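Local coordinates for protein 3-carboxy-cis,cis-muconate cycloisomerase (Pseudomonas putida, PDB 1RE5) that belongs to the fumarase/aspartase-like lyase superfamily and is built as a largely helical tetramer, at residues D[176-189]-D[232-246]. Sequence-based numbering, arbitrary orientation.
Sequences HRQRLQELRPRLLV and RLVEFASVLGLVAGS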
ATOM      1  N   HIS D 176      -4.520  22.645  -1.530  1.00 24.45           N
ATOM      2  CA  HIS D 176      -5.183  21.592  -2.291  1.00 24.73           C
ATOM      3  C   HIS D 176      -6.105  22.184  -3.323  1.00 25.24           C
ATOM      4  O   HIS D 176      -6.270  21.620  -4.410  1.00 26.51           O
ATOM      5  CB  HIS D 176      -5.965  20.658  -1.367  1.00 22.51           C
ATOM      6  CG  HIS D 176      -5.092  19.928  -0.401  1.00 22.27           C
ATOM      7  ND1 HIS D 176      -5.556  19.425   0.798  1.00 23.21           N
ATOM      8  CD2 HIS D 176      -3.764  19.671  -0.429  1.00 19.70           C
ATOM      9  CE1 HIS D 176      -4.548  18.894   1.469  1.00 20.40           C
ATOM     10  NE2 HIS D 176      -3.450  19.031   0.745  1.00 22.23           N
ATOM     11  N   ARG D 177      -6.710  23.319  -2.985  1.00 25.25           N
ATOM     12  CA  ARG D 177      -7.621  23.983  -3.908  1.00 25.25           C
ATOM     13  C   ARG D 177      -6.810  24.411  -5.108  1.00 25.31           C
ATOM     14  O   ARG D 177      -7.248  24.299  -6.254  1.00 24.39           O
ATOM     15  CB  ARG D 177      -8.249  25.190  -3.231  1.00 25.68           C
ATOM     16  CG  ARG D 177      -9.034  24.803  -2.002  1.00 27.33           C
ATOM     17  CD  ARG D 177      -9.665  26.002  -1.370  1.00 29.40           C
ATOM     18  NE  ARG D 177     -10.730  26.560  -2.191  1.00 31.56           N
ATOM     19  CZ  ARG D 177     -11.236  27.778  -2.006  1.00 31.37           C
ATOM     20  NH1 ARG D 177     -10.753  28.545  -1.032  1.00 30.60           N
ATOM     21  NH2 ARG D 177     -12.225  28.221  -2.780  1.00 29.54           N
ATOM     22  N   GLN D 178      -5.605  24.873  -4.804  1.00 26.04           N
ATOM     23  CA  GLN D 178      -4.623  25.334  -5.773  1.00 27.82           C
ATOM     24  C   GLN D 178      -4.245  24.172  -6.688  1.00 27.11           C
ATOM     25  O   GLN D 178      -4.236  24.314  -7.902  1.00 28.00           O
ATOM     26  CB  GLN D 178      -3.407  25.815  -4.993  1.00 31.53           C
ATOM     27  CG  GLN D 178      -2.362  26.611  -5.710  1.00 37.08           C
ATOM     28  CD  GLN D 178      -1.201  26.948  -4.758  1.00 42.64           C
ATOM     29  OE1 GLN D 178      -1.415  27.451  -3.632  1.00 41.67           O
ATOM     30  NE2 GLN D 178       0.034  26.667  -5.203  1.00 43.80           N
ATOM     31  N   ARG D 179      -3.949  23.017  -6.097  1.00 27.28           N
ATOM     32  CA  ARG D 179      -3.562  21.828  -6.855  1.00 26.77           C
ATOM     33  C   ARG D 179      -4.692  21.353  -7.764  1.00 28.43           C
ATOM     34  O   ARG D 179      -4.465  21.001  -8.930  1.00 29.75           O
ATOM     35  CB  ARG D 179      -3.148  20.707  -5.895  1.00 25.99           C
ATOM     36  CG  ARG D 179      -1.821  20.963  -5.168  1.00 24.00           C
ATOM     37  CD  ARG D 179      -1.605  19.991  -4.002  1.00 23.41           C
ATOM     38  NE  ARG D 179      -0.310  20.197  -3.363  1.00 23.08           N
ATOM     39  CZ  ARG D 179      -0.129  20.293  -2.048  1.00 24.37           C
ATOM     40  NH1 ARG D 179      -1.161  20.195  -1.222  1.00 25.21           N
ATOM     41  NH2 ARG D 179       1.086  20.518  -1.555  1.00 23.12           N
ATOM     42  N   LEU D 180      -5.911  21.341  -7.225  1.00 28.65           N
ATOM     43  CA  LEU D 180      -7.099  20.929  -7.976  1.00 27.75           C
ATOM     44  C   LEU D 180      -7.297  21.839  -9.193  1.00 27.88           C
ATOM     45  O   LEU D 180      -7.733  21.418 -10.259  1.00 27.42           O
ATOM     46  CB  LEU D 180      -8.316  21.010  -7.051  1.00 24.32           C
ATOM     47  CG  LEU D 180      -8.934  19.703  -6.543  1.00 23.88           C
ATOM     48  CD1 LEU D 180      -7.933  18.551  -6.590  1.00 22.85           C
ATOM     49  CD2 LEU D 180      -9.468  19.923  -5.156  1.00 21.27           C
ATOM     50  N   GLN D 181      -6.952  23.101  -9.014  1.00 29.69           N
ATOM     51  CA  GLN D 181      -7.088  24.086 -10.067  1.00 30.83           C
ATOM     52  C   GLN D 181      -6.063  23.819 -11.160  1.00 29.60           C
ATOM     53  O   GLN D 181      -6.386  23.873 -12.345  1.00 30.46           O
ATOM     54  CB  GLN D 181      -6.879  25.481  -9.472  1.00 33.42           C
ATOM     55  CG  GLN D 181      -7.412  26.627 -10.294  1.00 39.76           C
ATOM     56  CD  GLN D 181      -7.247  27.959  -9.584  1.00 42.84           C
ATOM     57  OE1 GLN D 181      -6.125  28.381  -9.267  1.00 44.97           O
ATOM     58  NE2 GLN D 181      -8.364  28.631  -9.325  1.00 44.89           N
ATOM     59  N   GLU D 182      -4.833  23.513 -10.763  1.00 27.79           N
ATOM     60  CA  GLU D 182      -3.776  23.275 -11.732  1.00 26.63           C
ATOM     61  C   GLU D 182      -3.942  22.011 -12.550  1.00 26.38           C
ATOM     62  O   GLU D 182      -3.467  21.946 -13.683  1.00 27.09           O
ATOM     63  CB  GLU D 182      -2.423  23.237 -11.037  1.00 27.04           C
ATOM     64  CG  GLU D 182      -2.136  24.465 -10.196  1.00 29.44           C
ATOM     65  CD  GLU D 182      -0.808  24.372  -9.470  1.00 30.65           C
ATOM     66  OE1 GLU D 182      -0.396  23.231  -9.154  1.00 33.15           O
ATOM     67  OE2 GLU D 182      -0.188  25.431  -9.203  1.00 30.84           O
ATOM     68  N   LEU D 183      -4.611  21.007 -11.994  1.00 25.14           N
ATOM     69  CA  LEU D 183      -4.785  19.758 -12.718  1.00 24.72           C
ATOM     70  C   LEU D 183      -6.058  19.729 -13.567  1.00 26.01           C
ATOM     71  O   LEU D 183      -6.221  18.870 -14.442  1.00 25.33           O
ATOM     72  CB  LEU D 183      -4.777  18.572 -11.739  1.00 22.50           C
ATOM     73  CG  LEU D 183      -5.957  18.337 -10.788  1.00 21.73           C
ATOM     74  CD1 LEU D 183      -7.173  17.816 -11.531  1.00 20.16           C
ATOM     75  CD2 LEU D 183      -5.546  17.317  -9.756  1.00 22.21           C
ATOM     76  N   ARG D 184      -6.960  20.666 -13.318  1.00 26.54           N
ATOM     77  CA  ARG D 184      -8.213  20.695 -14.055  1.00 29.08           C
ATOM     78  C   ARG D 184      -8.047  20.613 -15.583  1.00 31.25           C
ATOM     79  O   ARG D 184      -8.634  19.745 -16.234  1.00 32.41           O
ATOM     80  CB  ARG D 184      -9.005  21.945 -13.668  1.00 29.23           C
ATOM     81  CG  ARG D 184     -10.383  22.009 -14.264  1.00 29.45           C
ATOM     82  CD  ARG D 184     -11.376  22.620 -13.283  1.00 31.32           C
ATOM     83  NE  ARG D 184     -12.744  22.345 -13.713  1.00 32.74           N
ATOM     84  CZ  ARG D 184     -13.781  22.191 -12.894  1.00 34.34           C
ATOM     85  NH1 ARG D 184     -13.625  22.290 -11.579  1.00 35.38           N
ATOM     86  NH2 ARG D 184     -14.978  21.902 -13.394  1.00 35.46           N
ATOM     87  N   PRO D 185      -7.229  21.502 -16.174  1.00 31.82           N
ATOM     88  CA  PRO D 185      -7.025  21.488 -17.630  1.00 31.12           C
ATOM     89  C   PRO D 185      -6.366  20.217 -18.146  1.00 30.99           C
ATOM     90  O   PRO D 185      -6.498  19.860 -19.314  1.00 32.24           O
ATOM     91  CB  PRO D 185      -6.136  22.703 -17.855  1.00 32.01           C
ATOM     92  CG  PRO D 185      -5.294  22.720 -16.607  1.00 31.53           C
ATOM     93  CD  PRO D 185      -6.338  22.490 -15.533  1.00 31.61           C
ATOM     94  N   ARG D 186      -5.647  19.547 -17.260  1.00 30.33           N
ATOM     95  CA  ARG D 186      -4.919  18.325 -17.577  1.00 27.84           C
ATOM     96  C   ARG D 186      -5.848  17.108 -17.518  1.00 27.45           C
ATOM     97  O   ARG D 186      -5.795  16.229 -18.375  1.00 29.52           O
ATOM     98  CB  ARG D 186      -3.802  18.190 -16.555  1.00 26.04           C
ATOM     99  CG  ARG D 186      -2.585  17.479 -16.980  1.00 26.27           C
ATOM    100  CD  ARG D 186      -1.622  17.491 -15.802  1.00 28.08           C
ATOM    101  NE  ARG D 186      -1.050  18.812 -15.567  1.00 29.00           N
ATOM    102  CZ  ARG D 186      -0.776  19.313 -14.363  1.00 29.25           C
ATOM    103  NH1 ARG D 186      -1.030  18.615 -13.264  1.00 28.19           N
ATOM    104  NH2 ARG D 186      -0.214  20.512 -14.257  1.00 29.63           N
ATOM    105  N   LEU D 187      -6.712  17.080 -16.511  1.00 26.36           N
ATOM    106  CA  LEU D 187      -7.632  15.966 -16.295  1.00 25.86           C
ATOM    107  C   LEU D 187      -8.834  15.883 -17.219  1.00 26.58           C
ATOM    108  O   LEU D 187      -9.160  14.809 -17.718  1.00 27.05           O
ATOM    109  CB  LEU D 187      -8.152  15.991 -14.858  1.00 23.46           C
ATOM    110  CG  LEU D 187      -9.210  14.937 -14.528  1.00 22.72           C
ATOM    111  CD1 LEU D 187      -8.588  13.538 -14.459  1.00 20.72           C
ATOM    112  CD2 LEU D 187      -9.843  15.290 -13.202  1.00 24.19           C
ATOM    113  N   LEU D 188      -9.502  17.014 -17.426  1.00 26.97           N
ATOM    114  CA  LEU D 188     -10.696  17.061 -18.257  1.00 26.92           C
ATOM    115  C   LEU D 188     -10.406  17.032 -19.751  1.00 27.62           C
ATOM    116  O   LEU D 188     -10.608  18.027 -20.457  1.00 29.23           O
ATOM    117  CB  LEU D 188     -11.521  18.301 -17.898  1.00 26.33           C
ATOM    118  CG  LEU D 188     -11.936  18.380 -16.423  1.00 25.94           C
ATOM    119  CD1 LEU D 188     -12.830  19.591 -16.170  1.00 25.65           C
ATOM    120  CD2 LEU D 188     -12.661  17.103 -16.044  1.00 25.74           C
ATOM    121  N   VAL D 189      -9.932  15.885 -20.226  1.00 26.71           N
ATOM    122  CA  VAL D 189      -9.627  15.703 -21.635  1.00 25.53           C
ATOM    123  C   VAL D 189     -10.470  14.566 -22.198  1.00 26.31           C
ATOM    124  O   VAL D 189     -10.956  13.701 -21.454  1.00 24.82           O
ATOM    125  CB  VAL D 189      -8.131  15.377 -21.866  1.00 26.12           C
ATOM    126  CG1 VAL D 189      -7.281  16.602 -21.572  1.00 23.76           C
ATOM    127  CG2 VAL D 189      -7.702  14.187 -20.990  1.00 25.47           C
ATOM    128  N   ARG D 232      -2.992  10.991 -15.767  1.00 22.83           N
ATOM    129  CA  ARG D 232      -4.042  11.959 -15.462  1.00 23.08           C
ATOM    130  C   ARG D 232      -4.970  11.477 -14.346  1.00 23.97           C
ATOM    131  O   ARG D 232      -5.285  12.235 -13.418  1.00 24.12           O
ATOM    132  CB  ARG D 232      -4.861  12.284 -16.719  1.00 23.91           C
ATOM    133  CG  ARG D 232      -4.135  13.180 -17.714  1.00 25.84           C
ATOM    134  CD  ARG D 232      -4.946  13.403 -18.986  1.00 26.56           C
ATOM    135  NE  ARG D 232      -4.192  12.951 -20.151  1.00 28.81           N
ATOM    136  CZ  ARG D 232      -3.672  13.763 -21.063  1.00 28.58           C
ATOM    137  NH1 ARG D 232      -3.832  15.071 -20.955  1.00 31.64           N
ATOM    138  NH2 ARG D 232      -2.966  13.269 -22.062  1.00 27.89           N
ATOM    139  N   LEU D 233      -5.405  10.220 -14.420  1.00 23.51           N
ATOM    140  CA  LEU D 233      -6.312   9.689 -13.397  1.00 22.29           C
ATOM    141  C   LEU D 233      -5.595   9.476 -12.054  1.00 21.82           C
ATOM    142  O   LEU D 233      -6.155   9.721 -10.982  1.00 21.11           O
ATOM    143  CB  LEU D 233      -6.929   8.365 -13.871  1.00 21.64           C
ATOM    144  CG  LEU D 233      -7.629   8.370 -15.238  1.00 22.28           C
ATOM    145  CD1 LEU D 233      -8.233   6.991 -15.524  1.00 20.29           C
ATOM    146  CD2 LEU D 233      -8.717   9.434 -15.247  1.00 22.64           C
ATOM    147  N   VAL D 234      -4.351   9.018 -12.114  1.00 21.35           N
ATOM    148  CA  VAL D 234      -3.592   8.773 -10.905  1.00 20.78           C
ATOM    149  C   VAL D 234      -3.260  10.088 -10.200  1.00 21.71           C
ATOM    150  O   VAL D 234      -3.239  10.146  -8.972  1.00 21.77           O
ATOM    151  CB  VAL D 234      -2.319   7.997 -11.229  1.00 21.06           C
ATOM    152  CG1 VAL D 234      -1.520   7.737  -9.967  1.00 20.97           C
ATOM    153  CG2 VAL D 234      -2.703   6.681 -11.891  1.00 20.69           C
ATOM    154  N   GLU D 235      -3.011  11.152 -10.959  1.00 21.73           N
ATOM    155  CA  GLU D 235      -2.735  12.438 -10.322  1.00 21.68           C
ATOM    156  C   GLU D 235      -3.957  12.940  -9.553  1.00 22.40           C
ATOM    157  O   GLU D 235      -3.838  13.426  -8.427  1.00 22.82           O
ATOM    158  CB  GLU D 235      -2.351  13.490 -11.342  1.00 21.35           C
ATOM    159  CG  GLU D 235      -2.466  14.901 -10.806  1.00 21.24           C
ATOM    160  CD  GLU D 235      -1.949  15.924 -11.790  1.00 23.58           C
ATOM    161  OE1 GLU D 235      -2.373  15.896 -12.971  1.00 23.54           O
ATOM    162  OE2 GLU D 235      -1.111  16.754 -11.380  1.00 24.13           O
ATOM    163  N   PHE D 236      -5.132  12.837 -10.169  1.00 22.10           N
ATOM    164  CA  PHE D 236      -6.367  13.271  -9.519  1.00 22.09           C
ATOM    165  C   PHE D 236      -6.581  12.492  -8.221  1.00 20.85           C
ATOM    166  O   PHE D 236      -6.940  13.064  -7.191  1.00 21.81           O
ATOM    167  CB  PHE D 236      -7.563  13.056 -10.455  1.00 22.03           C
ATOM    168  CG  PHE D 236      -8.886  13.402  -9.838  1.00 21.59           C
ATOM    169  CD1 PHE D 236      -9.168  14.704  -9.444  1.00 22.46           C
ATOM    170  CD2 PHE D 236      -9.859  12.426  -9.653  1.00 21.94           C
ATOM    171  CE1 PHE D 236     -10.412  15.029  -8.873  1.00 22.66           C
ATOM    172  CE2 PHE D 236     -11.106  12.744  -9.080  1.00 20.97           C
ATOM    173  CZ  PHE D 236     -11.377  14.046  -8.692  1.00 20.18           C
ATOM    174  N   ALA D 237      -6.354  11.186  -8.275  1.00 19.43           N
ATOM    175  CA  ALA D 237      -6.528  10.337  -7.099  1.00 19.58           C
ATOM    176  C   ALA D 237      -5.526  10.736  -6.028  1.00 18.93           C
ATOM    177  O   ALA D 237      -5.806  10.696  -4.838  1.00 18.36           O
ATOM    178  CB  ALA D 237      -6.324   8.874  -7.478  1.00 17.30           C
ATOM    179  N   SER D 238      -4.348  11.127  -6.477  1.00 18.97           N
ATOM    180  CA  SER D 238      -3.286  11.523  -5.583  1.00 19.08           C
ATOM    181  C   SER D 238      -3.621  12.789  -4.789  1.00 18.50           C
ATOM    182  O   SER D 238      -3.348  12.880  -3.596  1.00 19.34           O
ATOM    183  CB  SER D 238      -2.015  11.721  -6.396  1.00 18.87           C
ATOM    184  OG  SER D 238      -1.015  12.257  -5.575  1.00 25.02           O
ATOM    185  N   VAL D 239      -4.212  13.779  -5.441  1.00 18.77           N
ATOM    186  CA  VAL D 239      -4.562  15.010  -4.735  1.00 17.44           C
ATOM    187  C   VAL D 239      -5.668  14.696  -3.734  1.00 16.99           C
ATOM    188  O   VAL D 239      -5.671  15.204  -2.615  1.00 13.97           O
ATOM    189  CB  VAL D 239      -5.009  16.121  -5.730  1.00 17.21           C
ATOM    190  CG1 VAL D 239      -5.363  17.399  -4.973  1.00 14.96           C
ATOM    191  CG2 VAL D 239      -3.876  16.401  -6.724  1.00 13.63           C
ATOM    192  N   LEU D 240      -6.610  13.848  -4.137  1.00 18.79           N
ATOM    193  CA  LEU D 240      -7.686  13.451  -3.229  1.00 19.96           C
ATOM    194  C   LEU D 240      -7.035  12.766  -2.018  1.00 19.66           C
ATOM    195  O   LEU D 240      -7.513  12.878  -0.876  1.00 17.34           O
ATOM    196  CB  LEU D 240      -8.652  12.495  -3.934  1.00 21.25           C
ATOM    197  CG  LEU D 240     -10.006  13.055  -4.401  1.00 22.67           C
ATOM    198  CD1 LEU D 240      -9.831  14.377  -5.104  1.00 22.82           C
ATOM    199  CD2 LEU D 240     -10.667  12.048  -5.328  1.00 23.03           C
ATOM    200  N   GLY D 241      -5.922  12.082  -2.289  1.00 18.31           N
ATOM    201  CA  GLY D 241      -5.191  11.393  -1.246  1.00 17.41           C
ATOM    202  C   GLY D 241      -4.665  12.412  -0.259  1.00 18.38           C
ATOM    203  O   GLY D 241      -4.784  12.232   0.961  1.00 19.42           O
ATOM    204  N   LEU D 242      -4.080  13.484  -0.789  1.00 17.38           N
ATOM    205  CA  LEU D 242      -3.545  14.563   0.031  1.00 16.59           C
ATOM    206  C   LEU D 242      -4.657  15.152   0.913  1.00 17.04           C
ATOM    207  O   LEU D 242      -4.449  15.426   2.102  1.00 17.17           O
ATOM    208  CB  LEU D 242      -2.959  15.644  -0.880  1.00 16.94           C
ATOM    209  CG  LEU D 242      -1.441  15.825  -1.076  1.00 18.02           C
ATOM    210  CD1 LEU D 242      -0.658  14.540  -0.837  1.00 17.11           C
ATOM    211  CD2 LEU D 242      -1.215  16.358  -2.489  1.00 17.11           C
ATOM    212  N   VAL D 243      -5.844  15.328   0.336  1.00 17.79           N
ATOM    213  CA  VAL D 243      -6.977  15.876   1.083  1.00 17.54           C
ATOM    214  C   VAL D 243      -7.374  14.947   2.224  1.00 18.01           C
ATOM    215  O   VAL D 243      -7.632  15.395   3.341  1.00 19.85           O
ATOM    216  CB  VAL D 243      -8.203  16.090   0.179  1.00 17.36           C
ATOM    217  CG1 VAL D 243      -9.418  16.426   1.033  1.00 18.25           C
ATOM    218  CG2 VAL D 243      -7.931  17.212  -0.809  1.00 15.56           C
ATOM    219  N   ALA D 244      -7.427  13.651   1.945  1.00 18.07           N
ATOM    220  CA  ALA D 244      -7.786  12.678   2.972  1.00 16.09           C
ATOM    221  C   ALA D 244      -6.792  12.816   4.113  1.00 15.54           C
ATOM    222  O   ALA D 244      -7.169  12.879   5.281  1.00 13.66           O
ATOM    223  CB  ALA D 244      -7.724  11.264   2.392  1.00 15.43           C
ATOM    224  N   GLY D 245      -5.516  12.870   3.747  1.00 15.84           N
ATOM    225  CA  GLY D 245      -4.454  12.978   4.729  1.00 17.61           C
ATOM    226  C   GLY D 245      -4.582  14.188   5.629  1.00 18.52           C
ATOM    227  O   GLY D 245      -4.492  14.074   6.855  1.00 18.33           O
ATOM    228  N   SER D 246      -4.794  15.357   5.034  1.00 18.88           N
ATOM    229  CA  SER D 246      -4.922  16.570   5.833  1.00 18.18           C
ATOM    230  C   SER D 246      -6.135  16.517   6.743  1.00 17.58           C
ATOM    231  O   SER D 246      -6.031  16.853   7.914  1.00 19.22           O
ATOM    232  CB  SER D 246      -4.981  17.802   4.936  1.00 17.81           C
ATOM    233  OG  SER D 246      -3.761  17.943   4.225  1.00 17.74           O
TER
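Val-239 fits as a knob into a hole lined by His-176, Arg-179, Leu-180 and Leu-183. Its CG1 branch points to Leu-180 CD1. Its CG2 branch meets Leu-183 CD2 at 3.6 Å, the two side chains running past each other in opposite directions. Toward the end of helix 162-187, Leu-187 lays CD2 over one face of the Phe-236 ring in a CH-pi contact, 4.2 Å from the ring centroid. CD1 of Leu-187 lies against Arg-232 O and also reaches Leu-233 CD2.

The two helices run antiparallel, at 159°, with axes 10.0 Å apart. They are parts of the long helices 162-187 and 231-257, which belong to the central helical bundle of this lyase fold. Helix 106-142 packs on Leu-180 and Phe-236, and helix 319-347 also meets Phe-236.

Charged groups pair along one side. Arg-186 NH1 donates to Glu-235 OE1 at 3.0 Å, nearly within the guanidinium plane and to the syn lone pair. The same nitrogen makes a salt bridge with OE2, and the two flat groups are almost coplanar (20°). The Arg-186 chain bends at chi3 (-72°), which turns its guanidinium to the carboxylate. Its NH2 makes a salt bridge with Glu-182 OE1 of the second subunit, and Arg-179 pairs with Asp-231 and Glu-235 of that subunit. Leu-242 CD2 lies over one face of the Arg-179 guanidinium.

At the end of helix 162-187, Arg-232 NH1 gives a straight but weak hydrogen bond to Arg-186 O (3.4 Å). Val-189 CG2 packs on Arg-232 CD, and Trp-226 makes a cation-pi contact with this arginine. At the opposite end of the contact, the His-176 ring has Val-243 N over one face and Ser-246 OG at its edge.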